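Local coordinates for protein carbohydrate binding module (Uncultured bacterium, PDB 2W3J) that probably binds uronic acid sugars as a family 35 carbohydrate-binding module built on a calcium-binding beta-sandwich, at residues 55-60 against 119-124; 79-84 against 95-100. All blocks are in the same frame, centred on the assembly; numbering follows the deposited sequence. Where two conformers were deposited one is given.

Interaction 1: 55-60 against 119-124; sequences AQIRFG and ANIDSI. With CA (calcium ion), chain C.
Strands 55-60 and 120-124 pair antiparallel, and a classic beta bulge interrupts their register: Asp122 and Ser123 both face Arg58. Arg58 N donates to Ser123 O (3.0 Å, 163° at the hydrogen), whereas Arg58 O accepts from Asp122 N. Gly60 and Asn120 close the ladder with two reciprocal backbone bonds. The tight side is apolar. Ile57 and Ile124 lie side by side, CG1 to CG1 3.8 Å, and CD1 of Ile121 reaches Phe59 CB at 3.9 Å. The other face is polar and partly open to solvent at Arg58 and Gln56. There the extended Arg58 chain runs alongside Asp122, and NH1 meets OD2 at 2.8 Å in a salt bridge. OD2 lies in the guanidinium plane, but NH1 stands above the carboxylate plane, the two planes being 64° apart. Asp122 OD1 and Asp122 O each bind calcium at 2.4 Å, so one bulge residue serves metal and arginine together; both positive charges probably favour its ionised form. A water bridges Gln56 O and Ser123 OG. Glu5, Glu6, Thr26 and Gly29 complete the calcium site. Both strands are internal to a four-stranded sheet, between strands 2-5 and 93-101, while strand 40-47 of the opposing sheet packs against Ile121 and Ile124.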
ATOM      1  N   ALA A  55       7.316   6.485   2.825  1.00 19.88           N
ATOM      2  CA  ALA A  55       6.557   5.232   2.975  1.00 19.32           C
ATOM      3  C   ALA A  55       7.245   4.186   2.111  1.00 18.58           C
ATOM      4  O   ALA A  55       7.849   4.496   1.079  1.00 18.55           O
ATOM      5  CB  ALA A  55       5.116   5.402   2.526  1.00 18.03           C
ATOM      6  N   GLN A  56       7.221   2.944   2.562  1.00 17.52           N
ATOM      7  CA  GLN A  56       7.714   1.874   1.730  1.00 16.47           C
ATOM      8  C   GLN A  56       6.632   0.812   1.566  1.00 16.00           C
ATOM      9  O   GLN A  56       6.100   0.305   2.546  1.00 16.04           O
ATOM     10  CB  GLN A  56       8.950   1.235   2.370  1.00 17.76           C
ATOM     11  CG  GLN A  56       9.505   0.083   1.513  1.00 19.18           C
ATOM     12  CD  GLN A  56      10.824  -0.410   2.024  1.00 22.41           C
ATOM     13  OE1 GLN A  56      11.892   0.129   1.678  1.00 27.56           O
ATOM     14  NE2 GLN A  56      10.774  -1.428   2.854  1.00 19.94           N
ATOM     15  N   ILE A  57       6.327   0.469   0.321  1.00 14.19           N
ATOM     16  CA  ILE A  57       5.299  -0.540   0.037  1.00 13.97           C
ATOM     17  C   ILE A  57       5.980  -1.812  -0.362  1.00 13.93           C
ATOM     18  O   ILE A  57       6.848  -1.807  -1.237  1.00 14.21           O
ATOM     19  CB  ILE A  57       4.378  -0.058  -1.116  1.00 13.87           C
ATOM     20  CG1 ILE A  57       3.694   1.248  -0.688  1.00 15.45           C
ATOM     21  CG2 ILE A  57       3.296  -1.143  -1.431  1.00 14.46           C
ATOM     22  CD1 ILE A  57       2.936   2.000  -1.854  1.00 17.31           C
ATOM     23  N   ARG A  58       5.645  -2.916   0.318  1.00 13.14           N
ATOM     24  CA  ARG A  58       6.253  -4.204  -0.027  1.00 13.16           C
ATOM     25  C   ARG A  58       5.215  -4.996  -0.829  1.00 12.70           C
ATOM     26  O   ARG A  58       4.046  -5.053  -0.463  1.00 12.54           O
ATOM     27  CB  ARG A  58       6.643  -4.973   1.237  1.00 12.89           C
ATOM     28  CG  ARG A  58       7.441  -6.238   0.984  1.00 12.97           C
ATOM     29  CD  ARG A  58       7.980  -6.808   2.327  1.00 15.65           C
ATOM     30  NE  ARG A  58       8.881  -7.943   2.114  1.00 18.86           N
ATOM     31  CZ  ARG A  58       8.543  -9.227   2.263  1.00 18.45           C
ATOM     32  NH1 ARG A  58       7.299  -9.581   2.588  1.00 18.36           N
ATOM     33  NH2 ARG A  58       9.462 -10.164   2.040  1.00 16.72           N
ATOM     34  N   PHE A  59       5.637  -5.576  -1.942  1.00 12.39           N
ATOM     35  CA  PHE A  59       4.670  -6.118  -2.889  1.00 12.39           C
ATOM     36  C   PHE A  59       5.229  -7.293  -3.654  1.00 11.81           C
ATOM     37  O   PHE A  59       6.470  -7.482  -3.741  1.00 12.68           O
ATOM     38  CB  PHE A  59       4.218  -5.014  -3.895  1.00 11.73           C
ATOM     39  CG  PHE A  59       5.310  -4.554  -4.850  1.00 12.73           C
ATOM     40  CD1 PHE A  59       5.429  -5.115  -6.140  1.00 13.64           C
ATOM     41  CD2 PHE A  59       6.193  -3.552  -4.470  1.00 12.46           C
ATOM     42  CE1 PHE A  59       6.420  -4.672  -7.027  1.00 14.61           C
ATOM     43  CE2 PHE A  59       7.204  -3.102  -5.350  1.00 14.81           C
ATOM     44  CZ  PHE A  59       7.310  -3.652  -6.633  1.00 16.69           C
ATOM     45  N   GLY A  60       4.306  -8.073  -4.208  1.00 12.89           N
ATOM     46  CA  GLY A  60       4.671  -9.179  -5.081  1.00 12.28           C
ATOM     47  C   GLY A  60       4.102  -8.920  -6.457  1.00 12.20           C
ATOM     48  O   GLY A  60       2.934  -8.533  -6.630  1.00 13.19           O
ATOM     49  N   ALA A 119      -0.417  -4.874  -7.843  1.00 13.27           N
ATOM     50  CA  ALA A 119       0.469  -5.946  -7.382  1.00 13.06           C
ATOM     51  C   ALA A 119      -0.110  -6.483  -6.067  1.00 13.06           C
ATOM     52  O   ALA A 119      -0.967  -5.852  -5.433  1.00 12.76           O
ATOM     53  CB  ALA A 119       1.865  -5.411  -7.148  1.00 12.61           C
ATOM     54  N   ASN A 120       0.349  -7.654  -5.649  1.00 12.23           N
ATOM     55  CA  ASN A 120      -0.094  -8.183  -4.355  1.00 12.68           C
ATOM     56  C   ASN A 120       0.589  -7.339  -3.295  1.00 12.25           C
ATOM     57  O   ASN A 120       1.803  -7.275  -3.256  1.00 13.82           O
ATOM     58  CB  ASN A 120       0.323  -9.652  -4.214  1.00 13.23           C
ATOM     59  CG  ASN A 120      -0.448 -10.550  -5.156  1.00 14.02           C
ATOM     60  OD1 ASN A 120      -1.547 -10.199  -5.614  1.00 14.12           O
ATOM     61  ND2 ASN A 120       0.083 -11.757  -5.394  1.00 13.27           N
ATOM     62  N   ILE A 121      -0.195  -6.714  -2.425  1.00 11.45           N
ATOM     63  CA  ILE A 121       0.401  -5.736  -1.477  1.00 11.52           C
ATOM     64  C   ILE A 121       0.521  -6.351  -0.084  1.00 10.36           C
ATOM     65  O   ILE A 121      -0.492  -6.702   0.537  1.00 12.74           O
ATOM     66  CB  ILE A 121      -0.432  -4.468  -1.388  1.00 12.59           C
ATOM     67  CG1 ILE A 121      -0.649  -3.862  -2.798  1.00 11.88           C
ATOM     68  CG2 ILE A 121       0.268  -3.454  -0.397  1.00 11.72           C
ATOM     69  CD1 ILE A 121       0.678  -3.536  -3.508  1.00 12.56           C
ATOM     70  N   ASP A 122       1.759  -6.538   0.362  1.00 11.07           N
ATOM     71  CA  ASP A 122       2.033  -7.188   1.658  1.00 12.14           C
ATOM     72  C   ASP A 122       1.802  -6.198   2.809  1.00 13.29           C
ATOM     73  O   ASP A 122       1.203  -6.527   3.835  1.00 13.42           O
ATOM     74  CB  ASP A 122       3.486  -7.660   1.671  1.00 12.40           C
ATOM     75  CG  ASP A 122       3.863  -8.310   2.975  1.00 15.43           C
ATOM     76  OD1 ASP A 122       2.982  -9.007   3.554  1.00 14.88           O
ATOM     77  OD2 ASP A 122       5.026  -8.131   3.380  1.00 19.69           O
ATOM     78  N   SER A 123       2.311  -4.992   2.637  1.00 13.52           N
ATOM     79  CA  SER A 123       2.265  -4.021   3.730  1.00 12.77           C
ATOM     80  C   SER A 123       2.681  -2.656   3.216  1.00 13.46           C
ATOM     81  O   SER A 123       3.271  -2.518   2.134  1.00 14.18           O
ATOM     82  CB  SER A 123       3.279  -4.447   4.815  1.00 11.82           C
ATOM     83  OG  SER A 123       4.620  -4.510   4.266  1.00 15.13           O
ATOM     84  N   ILE A 124       2.382  -1.642   4.011  1.00 12.62           N
ATOM     85  CA  ILE A 124       2.992  -0.337   3.818  1.00 14.45           C
ATOM     86  C   ILE A 124       3.636   0.085   5.153  1.00 14.95           C
ATOM     87  O   ILE A 124       3.055  -0.126   6.208  1.00 15.60           O
ATOM     88  CB  ILE A 124       2.016   0.732   3.247  1.00 14.72           C
ATOM     89  CG1 ILE A 124       2.792   1.997   2.894  1.00 14.77           C
ATOM     90  CG2 ILE A 124       0.824   1.077   4.167  1.00 15.17           C
ATOM     91  CD1 ILE A 124       1.901   3.003   2.191  1.00 18.27           C
TER
HETATM   92 CA    CA C1139       1.100  -8.659   4.968  1.00 22.79          CA
HETATM   93  O   HOH W   1       6.234  -2.246   3.770  1.00 19.61           O

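Interaction 2: 79-84 against 95-100; sequences KTLDFP and VNVDIP
Val95, the first residue of 95-100, meets two side chains of 79-84, with Leu81 its main partner. Its CG1, set in the crowded position between the backbone N and the carbonyl carbon (chi1 56°), touches both at once. Leu81 CD1 lies 3.8 Å from Val95 CG1. The other neighbour is Phe83, whose ring atom CE1 approaches Val95 CG1 at 3.9 Å, the two side chains crossing at about a right angle. The second branch, Val95 CG2, anti to the backbone N, faces the isopropyl end of Leu81 and lies 4.0 Å from CD1, so both methyls of the valine are engaged. At Asn96 the side chain is directed away from 79-84 and the backbone takes over: a water donates to Asn96 O at 2.7 Å and accepts from Lys79 NZ, also at 2.7 Å. Lys79 reaches this water because its chain is fully extended, every torsion near 180°. Val97 again points at the partner segment, and its CB lies 4.1 Å from the same methyl, Leu81 CD1. That single methyl therefore touches both valines, Leu81 CG being anti to the carbonyl carbon and chi2 anti (-178°). Asp98 bonds through its carboxylate to Thr54.

No direct hydrogen bond joins the segments, and the strand axes stay 9.1 Å apart though nearly antiparallel (168°), which is the evidence for side-chain packing and not sheet pairing. Strand 93-101 is an outermost strand of the four-stranded sheet and bonds to 51-60. Strand 76-81 pairs with 69-73 in the other sheet, so Leu81 and the two valines pack across from one sheet to the other at the edge strand, with Phe83 against Ile57 and Leu110.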
ATOM      1  N   LYS A  79       1.722  10.472  -6.476  1.00 24.10           N
ATOM      2  CA  LYS A  79       2.685   9.941  -7.425  0.50 24.81           C
ATOM      3  C   LYS A  79       2.205   8.604  -7.974  1.00 24.83           C
ATOM      4  O   LYS A  79       1.504   7.863  -7.284  1.00 24.44           O
ATOM      5  CB  LYS A  79       4.046   9.733  -6.761  0.50 25.57           C
ATOM      6  CG  LYS A  79       5.114   9.361  -7.768  0.50 27.39           C
ATOM      7  CD  LYS A  79       6.471   9.245  -7.157  0.50 29.12           C
ATOM      8  CE  LYS A  79       7.452   8.740  -8.191  0.50 30.62           C
ATOM      9  NZ  LYS A  79       8.829   8.649  -7.637  0.50 30.25           N
ATOM     10  N   THR A  80       2.595   8.300  -9.206  1.00 24.13           N
ATOM     11  CA  THR A  80       2.276   6.999  -9.798  1.00 23.62           C
ATOM     12  C   THR A  80       3.517   6.175  -9.733  1.00 22.96           C
ATOM     13  O   THR A  80       4.581   6.646 -10.113  1.00 23.45           O
ATOM     14  CB  THR A  80       1.815   7.121 -11.257  1.00 23.96           C
ATOM     15  OG1 THR A  80       0.602   7.866 -11.267  1.00 26.79           O
ATOM     16  CG2 THR A  80       1.535   5.714 -11.834  1.00 24.26           C
ATOM     17  N   LEU A  81       3.394   4.956  -9.191  1.00 20.92           N
ATOM     18  CA  LEU A  81       4.503   4.044  -9.034  1.00 20.48           C
ATOM     19  C   LEU A  81       4.318   2.907 -10.033  1.00 19.36           C
ATOM     20  O   LEU A  81       3.196   2.565 -10.372  1.00 18.78           O
ATOM     21  CB  LEU A  81       4.533   3.457  -7.608  1.00 20.26           C
ATOM     22  CG  LEU A  81       4.675   4.463  -6.455  1.00 21.61           C
ATOM     23  CD1 LEU A  81       4.736   3.751  -5.088  1.00 20.80           C
ATOM     24  CD2 LEU A  81       5.904   5.284  -6.689  1.00 23.07           C
ATOM     25  N   ASP A  82       5.418   2.338 -10.486  1.00 18.69           N
ATOM     26  CA  ASP A  82       5.403   1.350 -11.570  1.00 20.14           C
ATOM     27  C   ASP A  82       4.990  -0.066 -11.094  1.00 18.99           C
ATOM     28  O   ASP A  82       4.242  -0.756 -11.784  1.00 18.76           O
ATOM     29  CB  ASP A  82       6.800   1.269 -12.174  1.00 21.00           C
ATOM     30  CG  ASP A  82       6.818   0.587 -13.533  1.00 26.15           C
ATOM     31  OD1 ASP A  82       5.977   0.949 -14.402  1.00 29.68           O
ATOM     32  OD2 ASP A  82       7.683  -0.327 -13.727  1.00 30.77           O
ATOM     33  N   PHE A  83       5.526  -0.503  -9.940  1.00 16.90           N
ATOM     34  CA  PHE A  83       5.321  -1.905  -9.494  1.00 16.42           C
ATOM     35  C   PHE A  83       5.688  -2.930 -10.564  1.00 16.01           C
ATOM     36  O   PHE A  83       4.843  -3.665 -11.068  1.00 17.17           O
ATOM     37  CB  PHE A  83       3.878  -2.123  -9.040  1.00 15.21           C
ATOM     38  CG  PHE A  83       3.505  -1.333  -7.818  1.00 15.68           C
ATOM     39  CD1 PHE A  83       3.808  -1.815  -6.531  1.00 16.04           C
ATOM     40  CD2 PHE A  83       2.844  -0.130  -7.938  1.00 16.93           C
ATOM     41  CE1 PHE A  83       3.435  -1.075  -5.376  1.00 16.40           C
ATOM     42  CE2 PHE A  83       2.503   0.619  -6.801  1.00 16.16           C
ATOM     43  CZ  PHE A  83       2.801   0.140  -5.525  1.00 15.37           C
ATOM     44  N   PRO A  84       6.958  -2.958 -10.931  1.00 16.83           N
ATOM     45  CA  PRO A  84       7.423  -3.793 -12.014  1.00 17.41           C
ATOM     46  C   PRO A  84       7.284  -5.260 -11.669  1.00 17.42           C
ATOM     47  O   PRO A  84       7.267  -5.635 -10.477  1.00 16.86           O
ATOM     48  CB  PRO A  84       8.899  -3.441 -12.104  1.00 18.03           C
ATOM     49  CG  PRO A  84       9.275  -2.988 -10.732  1.00 18.60           C
ATOM     50  CD  PRO A  84       8.050  -2.189 -10.313  1.00 17.57           C
ATOM     51  N   VAL A  95       9.067  -0.585  -2.820  1.00 17.21           N
ATOM     52  CA  VAL A  95       9.197   0.695  -3.503  1.00 17.88           C
ATOM     53  C   VAL A  95       8.995   1.773  -2.459  1.00 17.85           C
ATOM     54  O   VAL A  95       8.114   1.660  -1.611  1.00 16.99           O
ATOM     55  CB  VAL A  95       8.202   0.848  -4.675  1.00 17.92           C
ATOM     56  CG1 VAL A  95       6.739   0.650  -4.248  1.00 18.47           C
ATOM     57  CG2 VAL A  95       8.389   2.230  -5.383  1.00 20.07           C
ATOM     58  N   ASN A  96       9.820   2.811  -2.514  1.00 18.81           N
ATOM     59  CA  ASN A  96       9.696   3.926  -1.571  1.00 19.72           C
ATOM     60  C   ASN A  96       8.951   5.081  -2.223  1.00 19.88           C
ATOM     61  O   ASN A  96       9.053   5.294  -3.432  1.00 20.18           O
ATOM     62  CB  ASN A  96      11.082   4.414  -1.122  1.00 20.86           C
ATOM     63  CG  ASN A  96      11.764   3.454  -0.182  1.00 26.23           C
ATOM     64  OD1 ASN A  96      11.116   2.647   0.494  1.00 27.93           O
ATOM     65  ND2 ASN A  96      13.081   3.532  -0.123  1.00 30.27           N
ATOM     66  N   VAL A  97       8.174   5.812  -1.436  1.00 19.91           N
ATOM     67  CA  VAL A  97       7.498   6.990  -1.959  1.00 20.75           C
ATOM     68  C   VAL A  97       7.398   8.010  -0.827  1.00 21.35           C
ATOM     69  O   VAL A  97       7.063   7.664   0.319  1.00 20.85           O
ATOM     70  CB  VAL A  97       6.116   6.635  -2.550  1.00 20.50           C
ATOM     71  CG1 VAL A  97       5.201   6.026  -1.493  1.00 21.18           C
ATOM     72  CG2 VAL A  97       5.443   7.841  -3.195  1.00 21.58           C
ATOM     73  N   ASP A  98       7.714   9.267  -1.137  1.00 22.52           N
ATOM     74  CA  ASP A  98       7.556  10.336  -0.157  1.00 24.23           C
ATOM     75  C   ASP A  98       6.135  10.868  -0.155  1.00 23.81           C
ATOM     76  O   ASP A  98       5.549  11.160  -1.217  1.00 24.75           O
ATOM     77  CB  ASP A  98       8.562  11.452  -0.415  1.00 25.11           C
ATOM     78  CG  ASP A  98       9.997  11.027  -0.075  1.00 30.80           C
ATOM     79  OD1 ASP A  98      10.175  10.014   0.642  1.00 33.43           O
ATOM     80  OD2 ASP A  98      10.951  11.695  -0.540  1.00 37.08           O
ATOM     81  N   ILE A  99       5.563  10.997   1.028  1.00 22.92           N
ATOM     82  CA  ILE A  99       4.194  11.454   1.129  1.00 22.69           C
ATOM     83  C   ILE A  99       4.034  12.599   2.149  1.00 23.17           C
ATOM     84  O   ILE A  99       4.595  12.542   3.258  1.00 23.84           O
ATOM     85  CB  ILE A  99       3.241  10.289   1.477  1.00 22.30           C
ATOM     86  CG1 ILE A  99       3.633   9.628   2.805  1.00 22.79           C
ATOM     87  CG2 ILE A  99       3.268   9.223   0.379  1.00 22.54           C
ATOM     88  CD1 ILE A  99       2.567   8.620   3.326  1.00 21.65           C
ATOM     89  N   PRO A 100       3.270  13.636   1.776  1.00 23.42           N
ATOM     90  CA  PRO A 100       2.984  14.727   2.700  1.00 23.44           C
ATOM     91  C   PRO A 100       1.880  14.333   3.653  1.00 23.56           C
ATOM     92  O   PRO A 100       0.782  13.982   3.232  1.00 24.35           O
ATOM     93  CB  PRO A 100       2.523  15.868   1.770  1.00 23.88           C
ATOM     94  CG  PRO A 100       1.868  15.133   0.578  1.00 24.33           C
ATOM     95  CD  PRO A 100       2.715  13.871   0.419  1.00 23.47           C
TER
HETATM   96  O   HOH W   2       8.741   7.130  -5.395  1.00 33.74           O

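In the fold
The centres of interactions 1 and 2 lie 10 Å apart, and strands 51-60 and 93-101, neighbours in one sheet, connect them. Probable backbone hydrogen bonds run from Ala55 N to Val97 O (2.8 Å) and from Ile57 N to Val95 O (2.9 Å). Phe59 and Phe83 add an edge-to-face ring contact, Phe59 CG lying 3.5 Å from Phe83 CD1. Along the chain, 55-60 comes first, then 79-84, 95-100 and 119-124, so both segments of interaction 2 fall between those of interaction 1. Interaction 1 pairs the two inner strands of the sheet and holds a calcium ligand, whereas interaction 2 joins its edge to the opposing sheet of the sandwich.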